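Local coordinates for dinitrogenase iron-molybdenum cofactor biosynthesis domain-containing protein (Pyrococcus horikoshii, PDB 2YX6) that is of unknown function but binds ADP and may take part in iron-molybdenum cofactor biosynthesis or a related process, at residues A[26-30]-A[58-64]; A[69-73]-A[110-114]. All blocks are in the same frame, centred on the assembly; numbering follows the deposited sequence.

The two contacts follow one another along the chain: contact 1 (26-30 with 58-64) closes before contact 2 (69-73 with 110-114) opens. They lie on opposite sides of the centre of the chain, their own centres about 19 Å apart and their nearest atoms about 6 Å apart, without touching. Strand 66-68, a parallel neighbour of strand 2-7 in the mixed sheet, joins them, running from just after contact 1 into the loop that opens contact 2. Contact 1 is buried and packs helix 54-61 on the sheet; contact 2 lies at the surface, where two loops meet through Tyr70, Asp110 and Trp113. The strand thus leads from buried packing to the neighbourhood of the ADP site, empty in this chain.

Contact 1: A[26-30]-A[58-64]; sequences YFVFV and FIKDHGA
Residues 26-30 form an extended strand, with phi from -131° to -112° and psi from 122° to 146°, so that Phe27 and Phe29 direct their side chains to one side, toward 58-64. Residues 58-61 are the last turn of a helix; His62 is the first residue to leave helical angles, Gly63 takes positive phi (84°/7°), and Ala64 is extended. The CA atoms of Phe27 and Ile59 lie 8.9 Å apart, those of Phe29 and Ala64 7.1 Å.

Apolar packing dominates. Ile59, with both chi angles m, brings CD1 to 3.5 Å from Phe27 CD1 and also to 3.5 Å from Phe29 CZ, so that one methyl group touches both rings. Phe58 (chi1 t) reaches Phe27 with CE2 4.3 Å from CD2, while the same CE2 lies 4.1 Å from Phe29 CZ. Ala64 CB meets the edge of the Phe29 ring, 4.0 Å from CD1.

The aromatic interaction is an offset stack of Phe29 (chi1 m) on His62 (chi1 -79°), centroids 4.9 Å apart and planes at 16°; His62 CB sits over the phenyl face, 3.4 Å from Phe29 CE1. No hydrogen bond crosses between the segments. Within 58-64, His62 ND1 donates to Phe58 O at 3.0 Å, fixing the imidazole against the helix end.

Ala4 of strand 2-7 touches Phe29, Ile59 and Ala64, and Phe21 meets Phe27 with nearly perpendicular rings. Helix 54-61 here builds part of the core on one face of the mixed sheet and helix 95-103 covers the other, the strand order 3-2-1-4-5 being that of the ribonuclease H-like fold.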
ATOM      1  N   TYR A  26      12.144   0.441 -16.804  1.00 31.12           N
ATOM      2  CA  TYR A  26      12.656   1.456 -15.893  1.00 28.78           C
ATOM      3  C   TYR A  26      11.733   1.617 -14.706  1.00 26.00           C
ATOM      4  O   TYR A  26      10.537   1.499 -14.824  1.00 23.25           O
ATOM      5  CB  TYR A  26      12.727   2.782 -16.635  1.00 33.03           C
ATOM      6  CG  TYR A  26      13.663   2.768 -17.882  1.00 35.18           C
ATOM      7  CD1 TYR A  26      15.037   2.889 -17.749  1.00 37.91           C
ATOM      8  CD2 TYR A  26      13.144   2.627 -19.153  1.00 40.62           C
ATOM      9  CE1 TYR A  26      15.899   2.869 -18.860  1.00 39.72           C
ATOM     10  CE2 TYR A  26      13.986   2.598 -20.300  1.00 43.05           C
ATOM     11  CZ  TYR A  26      15.366   2.722 -20.136  1.00 40.51           C
ATOM     12  OH  TYR A  26      16.193   2.741 -21.254  1.00 42.11           O
ATOM     13  N   PHE A  27      12.298   1.915 -13.551  1.00 22.10           N
ATOM     14  CA  PHE A  27      11.533   2.143 -12.346  1.00 20.10           C
ATOM     15  C   PHE A  27      12.048   3.419 -11.755  1.00 18.99           C
ATOM     16  O   PHE A  27      13.247   3.700 -11.804  1.00 18.34           O
ATOM     17  CB  PHE A  27      11.694   1.012 -11.340  1.00 21.22           C
ATOM     18  CG  PHE A  27      10.663  -0.082 -11.500  1.00 21.53           C
ATOM     19  CD1 PHE A  27       9.505  -0.087 -10.708  1.00 25.14           C
ATOM     20  CD2 PHE A  27      10.790  -1.033 -12.501  1.00 23.78           C
ATOM     21  CE1 PHE A  27       8.534  -1.066 -10.887  1.00 18.52           C
ATOM     22  CE2 PHE A  27       9.792  -2.019 -12.695  1.00 24.14           C
ATOM     23  CZ  PHE A  27       8.714  -2.042 -11.890  1.00 20.80           C
ATOM     24  N   VAL A  28      11.147   4.159 -11.142  1.00 18.13           N
ATOM     25  CA  VAL A  28      11.491   5.363 -10.370  1.00 15.01           C
ATOM     26  C   VAL A  28      11.181   5.153  -8.887  1.00 16.33           C
ATOM     27  O   VAL A  28      10.102   4.747  -8.529  1.00 16.24           O
ATOM     28  CB  VAL A  28      10.650   6.570 -10.904  1.00 15.35           C
ATOM     29  CG1 VAL A  28      10.906   7.848 -10.115  1.00 12.87           C
ATOM     30  CG2 VAL A  28      10.868   6.769 -12.376  1.00 13.29           C
ATOM     31  N   PHE A  29      12.148   5.438  -8.025  1.00 16.55           N
ATOM     32  CA  PHE A  29      12.064   5.262  -6.574  1.00 16.77           C
ATOM     33  C   PHE A  29      12.067   6.664  -6.007  1.00 17.10           C
ATOM     34  O   PHE A  29      12.976   7.464  -6.284  1.00 18.40           O
ATOM     35  CB  PHE A  29      13.269   4.442  -6.046  1.00 16.60           C
ATOM     36  CG  PHE A  29      13.271   3.052  -6.518  1.00 15.14           C
ATOM     37  CD1 PHE A  29      12.529   2.090  -5.842  1.00 15.79           C
ATOM     38  CD2 PHE A  29      13.900   2.703  -7.697  1.00 16.97           C
ATOM     39  CE1 PHE A  29      12.487   0.760  -6.292  1.00 17.25           C
ATOM     40  CE2 PHE A  29      13.857   1.359  -8.164  1.00 13.37           C
ATOM     41  CZ  PHE A  29      13.169   0.397  -7.421  1.00 18.35           C
ATOM     42  N   VAL A  30      11.043   6.975  -5.245  1.00 18.41           N
ATOM     43  CA  VAL A  30      10.910   8.341  -4.751  1.00 20.02           C
ATOM     44  C   VAL A  30      10.854   8.320  -3.244  1.00 21.71           C
ATOM     45  O   VAL A  30       9.927   7.668  -2.654  1.00 22.46           O
ATOM     46  CB  VAL A  30       9.577   9.003  -5.225  1.00 20.30           C
ATOM     47  CG1 VAL A  30       9.533  10.461  -4.640  1.00 19.98           C
ATOM     48  CG2 VAL A  30       9.492   9.017  -6.777  1.00 18.95           C
ATOM     49  N   PHE A  58      13.253  -7.362  -6.656  1.00 23.02           N
ATOM     50  CA  PHE A  58      13.964  -6.169  -7.126  1.00 22.62           C
ATOM     51  C   PHE A  58      13.498  -4.937  -6.367  1.00 21.93           C
ATOM     52  O   PHE A  58      14.299  -4.208  -5.781  1.00 21.10           O
ATOM     53  CB  PHE A  58      13.702  -6.020  -8.624  1.00 24.15           C
ATOM     54  CG  PHE A  58      14.276  -4.787  -9.220  1.00 24.74           C
ATOM     55  CD1 PHE A  58      15.620  -4.665  -9.383  1.00 24.77           C
ATOM     56  CD2 PHE A  58      13.452  -3.707  -9.553  1.00 26.67           C
ATOM     57  CE1 PHE A  58      16.172  -3.499  -9.923  1.00 27.27           C
ATOM     58  CE2 PHE A  58      13.981  -2.559 -10.074  1.00 26.48           C
ATOM     59  CZ  PHE A  58      15.367  -2.454 -10.266  1.00 25.85           C
ATOM     60  N   ILE A  59      12.174  -4.744  -6.315  1.00 20.81           N
ATOM     61  CA  ILE A  59      11.584  -3.591  -5.593  1.00 20.19           C
ATOM     62  C   ILE A  59      11.919  -3.600  -4.085  1.00 20.38           C
ATOM     63  O   ILE A  59      12.453  -2.626  -3.566  1.00 19.43           O
ATOM     64  CB  ILE A  59      10.066  -3.492  -5.918  1.00 20.19           C
ATOM     65  CG1 ILE A  59       9.888  -3.257  -7.412  1.00 20.21           C
ATOM     66  CG2 ILE A  59       9.409  -2.413  -5.135  1.00 21.22           C
ATOM     67  CD1 ILE A  59      10.628  -1.963  -7.915  1.00 20.02           C
ATOM     68  N   LYS A  60      11.668  -4.714  -3.396  1.00 22.20           N
ATOM     69  CA  LYS A  60      12.016  -4.888  -1.993  1.00 23.34           C
ATOM     70  C   LYS A  60      13.497  -4.610  -1.723  1.00 23.09           C
ATOM     71  O   LYS A  60      13.840  -3.887  -0.809  1.00 21.85           O
ATOM     72  CB  LYS A  60      11.652  -6.289  -1.525  1.00 23.53           C
ATOM     73  CG  LYS A  60      11.626  -6.414   0.037  1.00 26.92           C
ATOM     74  CD  LYS A  60      11.461  -7.860   0.493  1.00 27.66           C
ATOM     75  CE  LYS A  60      11.424  -8.050   2.022  1.00 33.02           C
ATOM     76  NZ  LYS A  60      11.647  -9.515   2.441  1.00 33.79           N
ATOM     77  N   ASP A  61      14.367  -5.134  -2.589  1.00 22.86           N
ATOM     78  CA  ASP A  61      15.813  -4.915  -2.461  1.00 25.19           C
ATOM     79  C   ASP A  61      16.202  -3.438  -2.582  1.00 24.92           C
ATOM     80  O   ASP A  61      17.236  -3.041  -2.089  1.00 25.25           O
ATOM     81  CB  ASP A  61      16.579  -5.728  -3.490  1.00 24.29           C
ATOM     82  CG  ASP A  61      16.433  -7.255  -3.267  1.00 30.35           C
ATOM     83  OD1 ASP A  61      16.152  -7.669  -2.111  1.00 31.46           O
ATOM     84  OD2 ASP A  61      16.574  -8.021  -4.274  1.00 34.84           O
ATOM     85  N   HIS A  62      15.369  -2.651  -3.259  1.00 24.68           N
ATOM     86  CA  HIS A  62      15.550  -1.209  -3.321  1.00 24.14           C
ATOM     87  C   HIS A  62      14.870  -0.401  -2.229  1.00 23.21           C
ATOM     88  O   HIS A  62      14.913   0.814  -2.248  1.00 24.87           O
ATOM     89  CB  HIS A  62      15.164  -0.718  -4.701  1.00 24.92           C
ATOM     90  CG  HIS A  62      16.242  -0.954  -5.721  1.00 26.94           C
ATOM     91  ND1 HIS A  62      16.472  -2.192  -6.283  1.00 27.95           N
ATOM     92  CD2 HIS A  62      17.184  -0.122  -6.238  1.00 24.97           C
ATOM     93  CE1 HIS A  62      17.481  -2.106  -7.137  1.00 27.97           C
ATOM     94  NE2 HIS A  62      17.931  -0.861  -7.126  1.00 28.87           N
ATOM     95  N   GLY A  63      14.306  -1.059  -1.246  1.00 22.50           N
ATOM     96  CA  GLY A  63      13.765  -0.361  -0.066  1.00 20.73           C
ATOM     97  C   GLY A  63      12.361   0.175  -0.253  1.00 21.45           C
ATOM     98  O   GLY A  63      11.881   0.892   0.604  1.00 19.70           O
ATOM     99  N   ALA A  64      11.693  -0.138  -1.385  1.00 20.23           N
ATOM    100  CA  ALA A  64      10.382   0.505  -1.644  1.00 20.86           C
ATOM    101  C   ALA A  64       9.346  -0.247  -0.836  1.00 21.37           C
ATOM    102  O   ALA A  64       9.395  -1.484  -0.756  1.00 20.69           O
ATOM    103  CB  ALA A  64      10.064   0.498  -3.086  1.00 20.44           C
TER

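Contact 2: A[69-73]-A[110-114]; sequences TYGIG and DYDWK
Neither segment is regular helix or strand. Residues 110-113 make a type I beta turn, closed by Trp113 N to Asp110 O at 3.0 Å, and Asp110 OD1 accepts from Asp112 N, also at 3.0 Å, to give an Asx turn. Tyr70 (-83°/-86°) bends the backbone before extended Gly71 and Ile72. Gly71 and Trp113 are the nearest pair, CA to CA 6.4 Å.

Tyr70 adopts chi1 t (-175°), which sends the ring out to the turn, its OH donating to Asp110 OD2 at 2.7 Å. Asp110, chi1 also t, therefore uses one carboxylate oxygen for the turn and the other for the tyrosine. Trp113 takes chi1 p (72°) with chi2 -95°. Its CB lies over the Tyr70 ring, 3.9 Å from the centroid in a CH-pi contact and 3.6 Å from Tyr70 CZ, while the five-membered indole ring points its edge at the phenol face (T-shaped; centroids 6.0 Å, planes 62°). The six-membered part of the indole spans the neighbouring backbone, Trp113 CE3 3.5 Å from Gly71 CA and CH2 3.4 Å from Ile72 O.

Loop 69-73 joins strand 66-68 to helix 74-82, Ile72 packing on that helix and on Val87 of strand 86-88. Backbone hydrogen bonds of Tyr70 and Asp110 with Gly90, just past that strand, and Trp113 on Thr89 hold the tail beside Val87 and Lys114, ADP-binding residues whose ligand is absent from this chain.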
ATOM      1  N   THR A  69       1.110   1.544  -9.520  1.00 17.61           N
ATOM      2  CA  THR A  69       1.083   1.060 -10.896  1.00 18.65           C
ATOM      3  C   THR A  69      -0.249   1.341 -11.571  1.00 18.57           C
ATOM      4  O   THR A  69      -1.224   1.694 -10.913  1.00 20.16           O
ATOM      5  CB  THR A  69       1.242  -0.476 -10.955  1.00 19.79           C
ATOM      6  OG1 THR A  69       0.081  -1.036 -10.369  1.00 20.97           O
ATOM      7  CG2 THR A  69       2.463  -0.987 -10.234  1.00 21.09           C
ATOM      8  N   TYR A  70      -0.254   1.190 -12.901  1.00 18.69           N
ATOM      9  CA  TYR A  70      -1.474   1.180 -13.687  1.00 19.17           C
ATOM     10  C   TYR A  70      -2.020  -0.253 -13.610  1.00 18.53           C
ATOM     11  O   TYR A  70      -2.788  -0.596 -12.714  1.00 17.29           O
ATOM     12  CB  TYR A  70      -1.189   1.620 -15.132  1.00 18.58           C
ATOM     13  CG  TYR A  70      -2.488   1.723 -15.941  1.00 21.09           C
ATOM     14  CD1 TYR A  70      -2.766   0.841 -16.972  1.00 20.47           C
ATOM     15  CD2 TYR A  70      -3.447   2.682 -15.620  1.00 17.91           C
ATOM     16  CE1 TYR A  70      -4.001   0.898 -17.678  1.00 21.76           C
ATOM     17  CE2 TYR A  70      -4.655   2.778 -16.325  1.00 22.38           C
ATOM     18  CZ  TYR A  70      -4.922   1.878 -17.389  1.00 23.70           C
ATOM     19  OH  TYR A  70      -6.147   1.968 -18.106  1.00 22.33           O
ATOM     20  N   GLY A  71      -1.525  -1.103 -14.496  1.00 17.21           N
ATOM     21  CA  GLY A  71      -1.897  -2.510 -14.518  1.00 18.57           C
ATOM     22  C   GLY A  71      -0.795  -3.409 -13.950  1.00 19.16           C
ATOM     23  O   GLY A  71       0.397  -3.161 -14.104  1.00 18.99           O
ATOM     24  N   ILE A  72      -1.211  -4.471 -13.277  1.00 18.90           N
ATOM     25  CA  ILE A  72      -0.278  -5.409 -12.701  1.00 20.14           C
ATOM     26  C   ILE A  72      -1.101  -6.625 -12.416  1.00 20.73           C
ATOM     27  O   ILE A  72      -2.316  -6.508 -12.203  1.00 22.61           O
ATOM     28  CB  ILE A  72       0.368  -4.800 -11.422  1.00 20.42           C
ATOM     29  CG1 ILE A  72       1.183  -5.880 -10.672  1.00 18.71           C
ATOM     30  CG2 ILE A  72      -0.726  -4.123 -10.591  1.00 20.63           C
ATOM     31  CD1 ILE A  72       1.873  -5.408  -9.434  1.00 19.85           C
ATOM     32  N   GLY A  73      -0.498  -7.802 -12.499  1.00 21.75           N
ATOM     33  CA  GLY A  73      -1.248  -9.039 -12.309  1.00 21.08           C
ATOM     34  C   GLY A  73      -1.550  -9.335 -10.866  1.00 21.63           C
ATOM     35  O   GLY A  73      -0.848  -8.902  -9.968  1.00 22.67           O
ATOM     36  N   ASP A 110      -7.717   5.157 -12.487  1.00 26.46           N
ATOM     37  CA  ASP A 110      -8.508   4.614 -13.573  1.00 25.74           C
ATOM     38  C   ASP A 110      -9.178   3.346 -13.087  1.00 27.50           C
ATOM     39  O   ASP A 110      -8.575   2.219 -13.154  1.00 26.10           O
ATOM     40  CB  ASP A 110      -7.602   4.288 -14.758  1.00 26.19           C
ATOM     41  CG  ASP A 110      -8.384   3.885 -15.988  1.00 27.09           C
ATOM     42  OD1 ASP A 110      -9.611   3.630 -15.871  1.00 27.06           O
ATOM     43  OD2 ASP A 110      -7.766   3.843 -17.078  1.00 27.75           O
ATOM     44  N   TYR A 111     -10.435   3.507 -12.644  1.00 27.69           N
ATOM     45  CA  TYR A 111     -11.204   2.412 -12.073  1.00 30.65           C
ATOM     46  C   TYR A 111     -11.308   1.261 -13.036  1.00 30.94           C
ATOM     47  O   TYR A 111     -11.492   0.119 -12.603  1.00 31.15           O
ATOM     48  CB  TYR A 111     -12.621   2.863 -11.643  1.00 32.50           C
ATOM     49  CG  TYR A 111     -12.599   3.972 -10.623  1.00 35.40           C
ATOM     50  CD1 TYR A 111     -12.486   3.686  -9.273  1.00 40.93           C
ATOM     51  CD2 TYR A 111     -12.664   5.299 -11.004  1.00 39.21           C
ATOM     52  CE1 TYR A 111     -12.457   4.695  -8.303  1.00 41.70           C
ATOM     53  CE2 TYR A 111     -12.631   6.343 -10.036  1.00 41.73           C
ATOM     54  CZ  TYR A 111     -12.525   6.021  -8.688  1.00 40.33           C
ATOM     55  OH  TYR A 111     -12.463   7.009  -7.723  1.00 39.62           O
ATOM     56  N   ASP A 112     -11.213   1.564 -14.338  1.00 31.62           N
ATOM     57  CA  ASP A 112     -11.487   0.572 -15.373  1.00 32.17           C
ATOM     58  C   ASP A 112     -10.220   0.030 -16.010  1.00 32.12           C
ATOM     59  O   ASP A 112     -10.267  -0.499 -17.133  1.00 31.15           O
ATOM     60  CB  ASP A 112     -12.369   1.167 -16.480  1.00 33.64           C
ATOM     61  CG  ASP A 112     -13.833   1.361 -16.066  1.00 34.00           C
ATOM     62  OD1 ASP A 112     -14.434   2.296 -16.645  1.00 38.55           O
ATOM     63  OD2 ASP A 112     -14.382   0.616 -15.215  1.00 32.88           O
ATOM     64  N   TRP A 113      -9.096   0.147 -15.303  1.00 31.79           N
ATOM     65  CA  TRP A 113      -7.803  -0.350 -15.817  1.00 33.77           C
ATOM     66  C   TRP A 113      -7.748  -1.835 -16.198  1.00 36.18           C
ATOM     67  O   TRP A 113      -6.752  -2.276 -16.759  1.00 39.62           O
ATOM     68  CB  TRP A 113      -6.645  -0.029 -14.854  1.00 30.16           C
ATOM     69  CG  TRP A 113      -6.633  -0.835 -13.588  1.00 29.35           C
ATOM     70  CD1 TRP A 113      -7.165  -0.472 -12.381  1.00 26.40           C
ATOM     71  CD2 TRP A 113      -6.037  -2.136 -13.383  1.00 28.66           C
ATOM     72  NE1 TRP A 113      -6.955  -1.464 -11.450  1.00 25.09           N
ATOM     73  CE2 TRP A 113      -6.249  -2.486 -12.037  1.00 27.14           C
ATOM     74  CE3 TRP A 113      -5.357  -3.046 -14.222  1.00 31.22           C
ATOM     75  CZ2 TRP A 113      -5.807  -3.707 -11.501  1.00 29.10           C
ATOM     76  CZ3 TRP A 113      -4.892  -4.272 -13.676  1.00 26.53           C
ATOM     77  CH2 TRP A 113      -5.133  -4.580 -12.343  1.00 27.05           C
ATOM     78  N   LYS A 114      -8.752  -2.622 -15.844  1.00 38.64           N
ATOM     79  CA  LYS A 114      -8.757  -4.057 -16.190  1.00 40.93           C
ATOM     80  C   LYS A 114      -9.417  -4.289 -17.548  1.00 43.27           C
ATOM     81  O   LYS A 114      -9.003  -5.194 -18.282  1.00 43.74           O
ATOM     82  CB  LYS A 114      -9.513  -4.840 -15.144  1.00 40.10           C
ATOM     83  CG  LYS A 114      -8.775  -5.948 -14.461  1.00 39.67           C
ATOM     84  CD  LYS A 114      -9.318  -6.056 -13.039  1.00 41.57           C
ATOM     85  CE  LYS A 114      -9.472  -7.494 -12.593  1.00 44.74           C
ATOM     86  NZ  LYS A 114      -8.191  -7.912 -11.965  1.00 43.78           N
TER